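Local coordinates for protein Bd0816 (Bdellovibrio bacteriovorus HD100, PDB 5CER) that probably acts as a serine-type D-Ala-D-Ala carboxypeptidase of the peptidase S13 family, trimming the terminal D-alanine from peptidoglycan stem peptides, at residues M67-E72 with E100-D105; M94-I99 with P172-R177. The protein carries 2 engineered substitutions. All blocks are in the same frame, centred on the assembly; numbering follows the deposited sequence.

Interaction 1. Residues M67-E72 with E100-D105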
ATOM      1  N   MET A  67     -18.515   0.310 -35.008  1.00 39.91           N
ATOM      2  CA  MET A  67     -19.351   1.070 -34.101  1.00 40.10           C
ATOM      3  C   MET A  67     -18.762   2.469 -33.855  1.00 38.61           C
ATOM      4  O   MET A  67     -17.562   2.660 -33.924  1.00 37.97           O
ATOM      5  CB  MET A  67     -19.474   0.333 -32.757  1.00 40.10           C
ATOM      6  CG  MET A  67     -20.266  -0.974 -32.738  1.00 40.74           C
ATOM      7  SD  MET A  67     -21.951  -0.904 -33.368  1.00 43.26           S
ATOM      8  CE  MET A  67     -22.891  -1.986 -32.318  1.00 43.77           C
ATOM      9  N   ASP A  68     -19.626   3.457 -33.690  1.00 38.80           N
ATOM     10  CA  ASP A  68     -19.286   4.659 -32.945  1.00 39.13           C
ATOM     11  C   ASP A  68     -19.594   4.338 -31.472  1.00 38.78           C
ATOM     12  O   ASP A  68     -20.513   3.562 -31.172  1.00 38.48           O
ATOM     13  CB  ASP A  68     -20.096   5.886 -33.383  1.00 40.15           C
ATOM     14  CG  ASP A  68     -19.673   6.455 -34.766  1.00 41.74           C
ATOM     15  OD1 ASP A  68     -18.558   6.192 -35.221  1.00 41.33           O
ATOM     16  OD2 ASP A  68     -20.491   7.158 -35.394  1.00 41.94           O
ATOM     17  N   LEU A  69     -18.820   4.938 -30.580  1.00 38.05           N
ATOM     18  CA  LEU A  69     -18.964   4.751 -29.154  1.00 37.80           C
ATOM     19  C   LEU A  69     -18.935   6.124 -28.432  1.00 37.77           C
ATOM     20  O   LEU A  69     -17.982   6.895 -28.577  1.00 36.37           O
ATOM     21  CB  LEU A  69     -17.819   3.880 -28.638  1.00 36.59           C
ATOM     22  CG  LEU A  69     -17.650   3.702 -27.126  1.00 35.78           C
ATOM     23  CD1 LEU A  69     -18.967   3.359 -26.431  1.00 36.22           C
ATOM     24  CD2 LEU A  69     -16.662   2.577 -26.891  1.00 35.48           C
ATOM     25  N   HIS A  70     -19.967   6.413 -27.646  1.00 38.09           N
ATOM     26  CA  HIS A  70     -19.912   7.519 -26.692  1.00 39.22           C
ATOM     27  C   HIS A  70     -19.879   6.939 -25.276  1.00 39.51           C
ATOM     28  O   HIS A  70     -20.785   6.187 -24.891  1.00 41.06           O
ATOM     29  CB  HIS A  70     -21.111   8.468 -26.831  1.00 39.74           C
ATOM     30  CG  HIS A  70     -21.084   9.584 -25.841  1.00 40.03           C
ATOM     31  ND1 HIS A  70     -20.146  10.592 -25.892  1.00 40.26           N
ATOM     32  CD2 HIS A  70     -21.841   9.827 -24.743  1.00 40.95           C
ATOM     33  CE1 HIS A  70     -20.329  11.416 -24.873  1.00 40.44           C
ATOM     34  NE2 HIS A  70     -21.365  10.990 -24.171  1.00 41.01           N
ATOM     35  N   VAL A  71     -18.853   7.304 -24.500  1.00 37.46           N
ATOM     36  CA  VAL A  71     -18.720   6.846 -23.131  1.00 34.30           C
ATOM     37  C   VAL A  71     -19.318   7.900 -22.244  1.00 34.16           C
ATOM     38  O   VAL A  71     -18.815   9.043 -22.164  1.00 32.99           O
ATOM     39  CB  VAL A  71     -17.232   6.638 -22.745  1.00 33.96           C
ATOM     40  CG1 VAL A  71     -17.116   6.022 -21.352  1.00 32.15           C
ATOM     41  CG2 VAL A  71     -16.528   5.768 -23.789  1.00 34.11           C
ATOM     42  N   GLU A  72     -20.382   7.509 -21.553  1.00 34.60           N
ATOM     43  CA  GLU A  72     -20.969   8.320 -20.506  1.00 34.83           C
ATOM     44  C   GLU A  72     -20.337   7.838 -19.202  1.00 32.38           C
ATOM     45  O   GLU A  72     -20.597   6.743 -18.756  1.00 31.96           O
ATOM     46  CB  GLU A  72     -22.473   8.159 -20.480  1.00 34.81           C
ATOM     47  CG  GLU A  72     -23.188   8.984 -19.430  1.00 35.99           C
ATOM     48  CD  GLU A  72     -24.650   8.635 -19.309  1.00 37.01           C
ATOM     49  OE1 GLU A  72     -25.150   7.905 -20.160  1.00 39.04           O
ATOM     50  OE2 GLU A  72     -25.312   9.094 -18.359  1.00 39.23           O
ATOM     51  N   GLU A 100     -15.167   3.422 -34.867  1.00 70.70           N
ATOM     52  CA  GLU A 100     -14.870   4.594 -35.718  1.00 74.11           C
ATOM     53  C   GLU A 100     -14.621   5.829 -34.850  1.00 71.11           C
ATOM     54  O   GLU A 100     -13.474   6.226 -34.674  1.00 69.70           O
ATOM     55  CB  GLU A 100     -16.001   4.883 -36.698  1.00 79.29           C
ATOM     56  CG  GLU A 100     -16.005   4.056 -37.968  1.00 85.28           C
ATOM     57  CD  GLU A 100     -14.701   4.124 -38.732  1.00 87.45           C
ATOM     58  OE1 GLU A 100     -14.355   5.220 -39.184  1.00 89.91           O
ATOM     59  OE2 GLU A 100     -14.068   3.064 -38.934  1.00 90.27           O
ATOM     60  N   ASN A 101     -15.696   6.405 -34.308  1.00 69.40           N
ATOM     61  CA  ASN A 101     -15.641   7.619 -33.503  1.00 66.75           C
ATOM     62  C   ASN A 101     -15.898   7.269 -32.051  1.00 63.12           C
ATOM     63  O   ASN A 101     -16.996   6.832 -31.683  1.00 62.36           O
ATOM     64  CB  ASN A 101     -16.717   8.622 -33.921  1.00 69.37           C
ATOM     65  CG  ASN A 101     -16.494   9.221 -35.280  1.00 72.82           C
ATOM     66  OD1 ASN A 101     -17.464   9.599 -35.959  1.00 79.12           O
ATOM     67  ND2 ASN A 101     -15.272   9.259 -35.718  1.00 72.03           N
ATOM     68  N   LEU A 102     -14.864   7.469 -31.240  1.00 59.70           N
ATOM     69  CA  LEU A 102     -14.943   7.262 -29.829  1.00 56.27           C
ATOM     70  C   LEU A 102     -14.999   8.662 -29.194  1.00 55.29           C
ATOM     71  O   LEU A 102     -14.025   9.400 -29.200  1.00 56.26           O
ATOM     72  CB  LEU A 102     -13.740   6.442 -29.357  1.00 53.69           C
ATOM     73  CG  LEU A 102     -13.831   5.698 -28.013  1.00 49.91           C
ATOM     74  CD1 LEU A 102     -12.929   4.480 -27.767  1.00 49.49           C
ATOM     75  CD2 LEU A 102     -13.497   6.752 -27.035  1.00 48.32           C
ATOM     76  N   THR A 103     -16.142   9.004 -28.634  1.00 54.52           N
ATOM     77  CA  THR A 103     -16.270  10.194 -27.816  1.00 51.99           C
ATOM     78  C   THR A 103     -16.454   9.809 -26.356  1.00 49.72           C
ATOM     79  O   THR A 103     -16.744   8.649 -26.041  1.00 49.47           O
ATOM     80  CB  THR A 103     -17.447  11.068 -28.304  1.00 54.36           C
ATOM     81  OG1 THR A 103     -18.700  10.409 -28.070  1.00 54.67           O
ATOM     82  CG2 THR A 103     -17.321  11.351 -29.777  1.00 56.07           C
ATOM     83  N   PHE A 104     -16.229  10.768 -25.456  1.00 48.30           N
ATOM     84  CA  PHE A 104     -16.397  10.553 -24.013  1.00 46.04           C
ATOM     85  C   PHE A 104     -16.753  11.872 -23.359  1.00 47.07           C
ATOM     86  O   PHE A 104     -16.328  12.950 -23.828  1.00 47.31           O
ATOM     87  CB  PHE A 104     -15.119   9.954 -23.388  1.00 43.93           C
ATOM     88  CG  PHE A 104     -13.935  10.889 -23.423  1.00 42.75           C
ATOM     89  CD1 PHE A 104     -13.718  11.803 -22.397  1.00 40.77           C
ATOM     90  CD2 PHE A 104     -13.099  10.923 -24.531  1.00 42.87           C
ATOM     91  CE1 PHE A 104     -12.673  12.697 -22.437  1.00 39.53           C
ATOM     92  CE2 PHE A 104     -12.044  11.829 -24.578  1.00 42.46           C
ATOM     93  CZ  PHE A 104     -11.828  12.715 -23.513  1.00 40.25           C
ATOM     94  N   ASP A 105     -17.509  11.794 -22.265  1.00 48.75           N
ATOM     95  CA  ASP A 105     -17.993  12.979 -21.549  1.00 50.41           C
ATOM     96  C   ASP A 105     -17.103  13.346 -20.324  1.00 48.99           C
ATOM     97  O   ASP A 105     -16.079  12.696 -20.026  1.00 50.69           O
ATOM     98  CB  ASP A 105     -19.499  12.831 -21.213  1.00 52.87           C
ATOM     99  CG  ASP A 105     -19.785  11.944 -20.004  1.00 52.35           C
ATOM    100  OD1 ASP A 105     -18.859  11.588 -19.249  1.00 50.52           O
ATOM    101  OD2 ASP A 105     -20.981  11.641 -19.778  1.00 54.74           O
TER
HETATM  102  O   HOH W   1     -22.720  11.791 -22.062  1.00 30.53           O

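Interaction 2. Residues M94-I99 with P172-R177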
ATOM      1  N   MET A  94     -19.451  -9.079 -27.529  1.00 33.41           N
ATOM      2  CA  MET A  94     -20.593  -8.479 -28.213  1.00 33.89           C
ATOM      3  C   MET A  94     -20.359  -8.228 -29.695  1.00 33.87           C
ATOM      4  O   MET A  94     -21.125  -7.496 -30.297  1.00 33.85           O
ATOM      5  CB  MET A  94     -20.876  -7.077 -27.685  1.00 35.66           C
ATOM      6  CG  MET A  94     -21.390  -6.809 -26.287  1.00 36.12           C
ATOM      7  SD  MET A  94     -21.554  -5.007 -26.123  1.00 35.72           S
ATOM      8  CE  MET A  94     -22.594  -4.436 -27.472  1.00 36.64           C
ATOM      9  N   LYS A  95     -19.281  -8.740 -30.258  1.00 34.02           N
ATOM     10  CA  LYS A  95     -18.949  -8.633 -31.683  1.00 35.24           C
ATOM     11  C   LYS A  95     -18.445  -7.270 -32.128  1.00 35.62           C
ATOM     12  O   LYS A  95     -18.632  -6.911 -33.313  1.00 35.92           O
ATOM     13  CB  LYS A  95     -20.158  -8.889 -32.594  1.00 36.33           C
ATOM     14  CG  LYS A  95     -21.149  -9.959 -32.223  1.00 36.88           C
ATOM     15  CD  LYS A  95     -22.374  -9.823 -33.087  1.00 38.04           C
ATOM     16  CE  LYS A  95     -23.135 -11.173 -33.121  1.00 39.22           C
ATOM     17  NZ  LYS A  95     -24.402 -11.112 -32.328  1.00 39.79           N
ATOM     18  N   VAL A  96     -17.891  -6.501 -31.201  1.00 35.40           N
ATOM     19  CA  VAL A  96     -17.327  -5.193 -31.517  1.00 35.76           C
ATOM     20  C   VAL A  96     -15.814  -5.261 -31.403  1.00 35.57           C
ATOM     21  O   VAL A  96     -15.260  -5.442 -30.300  1.00 34.44           O
ATOM     22  CB  VAL A  96     -17.901  -4.108 -30.609  1.00 35.46           C
ATOM     23  CG1 VAL A  96     -17.168  -2.785 -30.829  1.00 35.78           C
ATOM     24  CG2 VAL A  96     -19.396  -3.943 -30.857  1.00 36.19           C
ATOM     25  N   THR A  97     -15.156  -5.118 -32.551  1.00 36.63           N
ATOM     26  CA  THR A  97     -13.723  -5.182 -32.655  1.00 37.62           C
ATOM     27  C   THR A  97     -13.138  -3.834 -33.158  1.00 39.44           C
ATOM     28  O   THR A  97     -11.932  -3.553 -33.004  1.00 41.82           O
ATOM     29  CB  THR A  97     -13.452  -6.434 -33.539  1.00 38.65           C
ATOM     30  OG1 THR A  97     -12.556  -7.346 -32.905  1.00 39.77           O
ATOM     31  CG2 THR A  97     -13.069  -6.144 -34.999  1.00 39.58           C
ATOM     32  N   LYS A  98     -13.986  -2.972 -33.705  1.00 40.57           N
ATOM     33  CA  LYS A  98     -13.567  -1.729 -34.364  1.00 42.53           C
ATOM     34  C   LYS A  98     -14.476  -0.587 -33.975  1.00 40.26           C
ATOM     35  O   LYS A  98     -15.690  -0.715 -34.093  1.00 38.90           O
ATOM     36  CB  LYS A  98     -13.617  -1.925 -35.896  1.00 46.04           C
ATOM     37  CG  LYS A  98     -12.496  -2.798 -36.435  1.00 48.99           C
ATOM     38  CD  LYS A  98     -12.440  -2.837 -37.967  1.00 51.98           C
ATOM     39  CE  LYS A  98     -11.685  -4.047 -38.424  1.00 55.55           C
ATOM     40  NZ  LYS A  98     -11.058  -3.915 -39.764  1.00 58.86           N
ATOM     41  N   ILE A  99     -13.884   0.505 -33.506  1.00 39.19           N
ATOM     42  CA  ILE A  99     -14.610   1.714 -33.200  1.00 39.42           C
ATOM     43  C   ILE A  99     -14.201   2.810 -34.177  1.00 40.63           C
ATOM     44  O   ILE A  99     -13.015   3.108 -34.299  1.00 39.92           O
ATOM     45  CB  ILE A  99     -14.333   2.260 -31.786  1.00 38.40           C
ATOM     46  CG1 ILE A  99     -14.281   1.158 -30.708  1.00 38.82           C
ATOM     47  CG2 ILE A  99     -15.291   3.425 -31.451  1.00 38.38           C
ATOM     48  CD1 ILE A  99     -15.549   0.423 -30.363  1.00 38.60           C
ATOM     49  N   PRO A 172      -8.310 -10.925 -27.168  1.00 44.51           N
ATOM     50  CA  PRO A 172      -9.131  -9.906 -27.794  1.00 43.70           C
ATOM     51  C   PRO A 172      -8.332  -8.729 -28.278  1.00 43.17           C
ATOM     52  O   PRO A 172      -7.171  -8.512 -27.855  1.00 42.88           O
ATOM     53  CB  PRO A 172     -10.004  -9.440 -26.649  1.00 42.96           C
ATOM     54  CG  PRO A 172      -9.085  -9.496 -25.460  1.00 41.14           C
ATOM     55  CD  PRO A 172      -8.272 -10.748 -25.693  1.00 43.09           C
ATOM     56  N   THR A 173      -8.912  -8.002 -29.214  1.00 43.71           N
ATOM     57  CA  THR A 173      -8.335  -6.745 -29.730  1.00 43.94           C
ATOM     58  C   THR A 173      -9.419  -5.706 -29.905  1.00 43.64           C
ATOM     59  O   THR A 173     -10.590  -6.050 -29.977  1.00 43.40           O
ATOM     60  CB  THR A 173      -7.567  -6.917 -31.085  1.00 44.53           C
ATOM     61  OG1 THR A 173      -8.525  -7.042 -32.109  1.00 46.78           O
ATOM     62  CG2 THR A 173      -6.640  -8.131 -31.123  1.00 44.83           C
ATOM     63  N   ILE A 174      -8.981  -4.454 -30.005  1.00 43.95           N
ATOM     64  CA  ILE A 174      -9.817  -3.343 -30.388  1.00 45.07           C
ATOM     65  C   ILE A 174      -9.012  -2.395 -31.306  1.00 46.56           C
ATOM     66  O   ILE A 174      -7.782  -2.362 -31.250  1.00 47.17           O
ATOM     67  CB  ILE A 174     -10.340  -2.605 -29.134  1.00 43.47           C
ATOM     68  CG1 ILE A 174     -11.606  -1.801 -29.457  1.00 44.13           C
ATOM     69  CG2 ILE A 174      -9.276  -1.707 -28.533  1.00 41.73           C
ATOM     70  CD1 ILE A 174     -12.834  -2.655 -29.627  1.00 44.80           C
ATOM     71  N   GLU A 175      -9.711  -1.715 -32.212  1.00 48.37           N
ATOM     72  CA  GLU A 175      -9.142  -0.640 -33.039  1.00 49.81           C
ATOM     73  C   GLU A 175     -10.033   0.572 -32.845  1.00 48.88           C
ATOM     74  O   GLU A 175     -11.256   0.441 -32.838  1.00 49.47           O
ATOM     75  CB  GLU A 175      -9.169  -1.007 -34.505  1.00 54.07           C
ATOM     76  CG  GLU A 175      -8.077  -1.922 -34.992  1.00 57.20           C
ATOM     77  CD  GLU A 175      -8.139  -2.130 -36.501  1.00 62.08           C
ATOM     78  OE1 GLU A 175      -8.947  -1.472 -37.222  1.00 65.83           O
ATOM     79  OE2 GLU A 175      -7.360  -2.966 -36.990  1.00 67.09           O
ATOM     80  N   VAL A 176      -9.425   1.739 -32.731  1.00 47.99           N
ATOM     81  CA  VAL A 176     -10.147   2.990 -32.599  1.00 48.22           C
ATOM     82  C   VAL A 176      -9.530   4.003 -33.537  1.00 49.80           C
ATOM     83  O   VAL A 176      -8.350   4.326 -33.461  1.00 50.79           O
ATOM     84  CB  VAL A 176     -10.095   3.533 -31.157  1.00 45.88           C
ATOM     85  CG1 VAL A 176     -10.956   4.779 -30.999  1.00 45.19           C
ATOM     86  CG2 VAL A 176     -10.539   2.454 -30.195  1.00 44.19           C
ATOM     87  N   ARG A 177     -10.334   4.488 -34.446  1.00 51.76           N
ATOM     88  CA  ARG A 177      -9.887   5.462 -35.408  1.00 53.73           C
ATOM     89  C   ARG A 177      -9.776   6.892 -34.867  1.00 52.44           C
ATOM     90  O   ARG A 177      -8.750   7.518 -35.046  1.00 52.14           O
ATOM     91  CB  ARG A 177     -10.882   5.491 -36.564  1.00 56.77           C
ATOM     92  CG  ARG A 177     -10.323   6.239 -37.748  1.00 59.88           C
ATOM     93  CD  ARG A 177     -11.003   5.990 -39.052  1.00 63.43           C
ATOM     94  NE  ARG A 177     -10.480   4.868 -39.834  1.00 65.18           N
ATOM     95  CZ  ARG A 177     -11.226   4.274 -40.742  1.00 70.04           C
ATOM     96  NH1 ARG A 177     -12.431   4.765 -40.992  1.00 72.73           N
ATOM     97  NH2 ARG A 177     -10.789   3.235 -41.426  1.00 73.66           N
TER

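Interaction 1. Residues M67-E72 with E100-D105
His70 and Thr103 are bridge partners on two parallel strands and join through their side chains; the backbone bonds of Thr103 go to Leu69 and Val71. The imidazole CG is anti to the backbone N, beside the carbonyl carbon (chi1 179°). CB and CG both pass close to Thr103 OG1, but the bond is made by ND1, 2.6 Å from Thr103 OG1 at the ring edge and near the ring plane; either atom could be the donor. CE1 comes within 3.9 Å of Asp105 N. At the far edge His70 NE2 meets a water, 2.6 Å away and in the plane of the ring; this water donates to Asp105 OD2, while Asp105 OD1 accepts from Asn107 N and Gly73 N. Both ring nitrogens are thus engaged, which fixes the ring's rotation, and Tyr187 stacks on it. The strands are the two ends of a beta-alpha-beta unit whose crossover is helix 81-93, and their axes run 11° from parallel. Leu69 and Val71 each give N-H and C=O to 100-105, among them Thr103 N to Leu69 O at 2.8 Å. Near the start of the ladder, Asp68 OD1 takes Asn101 N at 3.0 Å, on its anti side and 33° out of the carboxylate plane. On the face away from His70, Val71 CB rests 4.0 Å from Phe104 CB, and Leu69 CD2 approaches Leu102 CD1, while helix 130-145 covers Phe104 and Leu102.

Interaction 2. Residues M94-I99 with P172-R177
Ile99 meets both Ile174 and Val176, and its torsions decide which branch touches which. CG1 sits beside the backbone N, anti to the carbonyl carbon (chi1 -42°), and runs alongside Val176, 4.0 Å from Val176 CG2. A further bend at chi2 (-68°) brings Ile99 CD1 to within 4.2 Å of Ile174 CD1, the two side chains crossing at a slant. The end of Ile174 comes nearer to 94-99 than its CB does, Ile174 CD1 lying 3.6 Å from Thr97 O and against Thr97 C. Ile88 of helix 81-93 also packs on Ile174. Strand 175-181 pairs in parallel with strand 98-104 as an outermost strand of a mixed sheet. Their ladder begins where Glu175 N binds Thr97 O and continues with Ile99 N to Glu175 O, 2.7 Å and almost straight at 171°; Arg177 N then binds Ile99 O. On the opposite face from Ile99, Lys98 and Glu175 stand side by side as extended chains pointing the same way. Glu175 OE1 lies against the lysine methylenes, nearest Lys98 CD at 3.8 Å, whereas Lys98 NZ stays 4.1 Å from that oxygen, beyond salt-bridge range.

Interactions 1 and 2 lie on the two edges of strand 98-104, which turns a corner at Glu100, their centres about 12 Å apart in the same mixed sheet. Interaction 1 pairs it with 67-72 and interaction 2 with 175-181, so three neighbouring parallel strands result. Along the chain the segments alternate: 67-72, then 94-99, 100-105 and finally 172-177. The first pairing closes a local beta-alpha-beta unit, whereas the second brings back a strand from more than 70 residues later. Direct contacts tie them together: OE1 of the poorly ordered Glu100 side chain forms a salt bridge with Arg177 NH1 (2.7 Å), and Met67 CG packs on Val96 CG2. The example illustrates how a strand with a neighbour on each side integrates short- and long-range pairings.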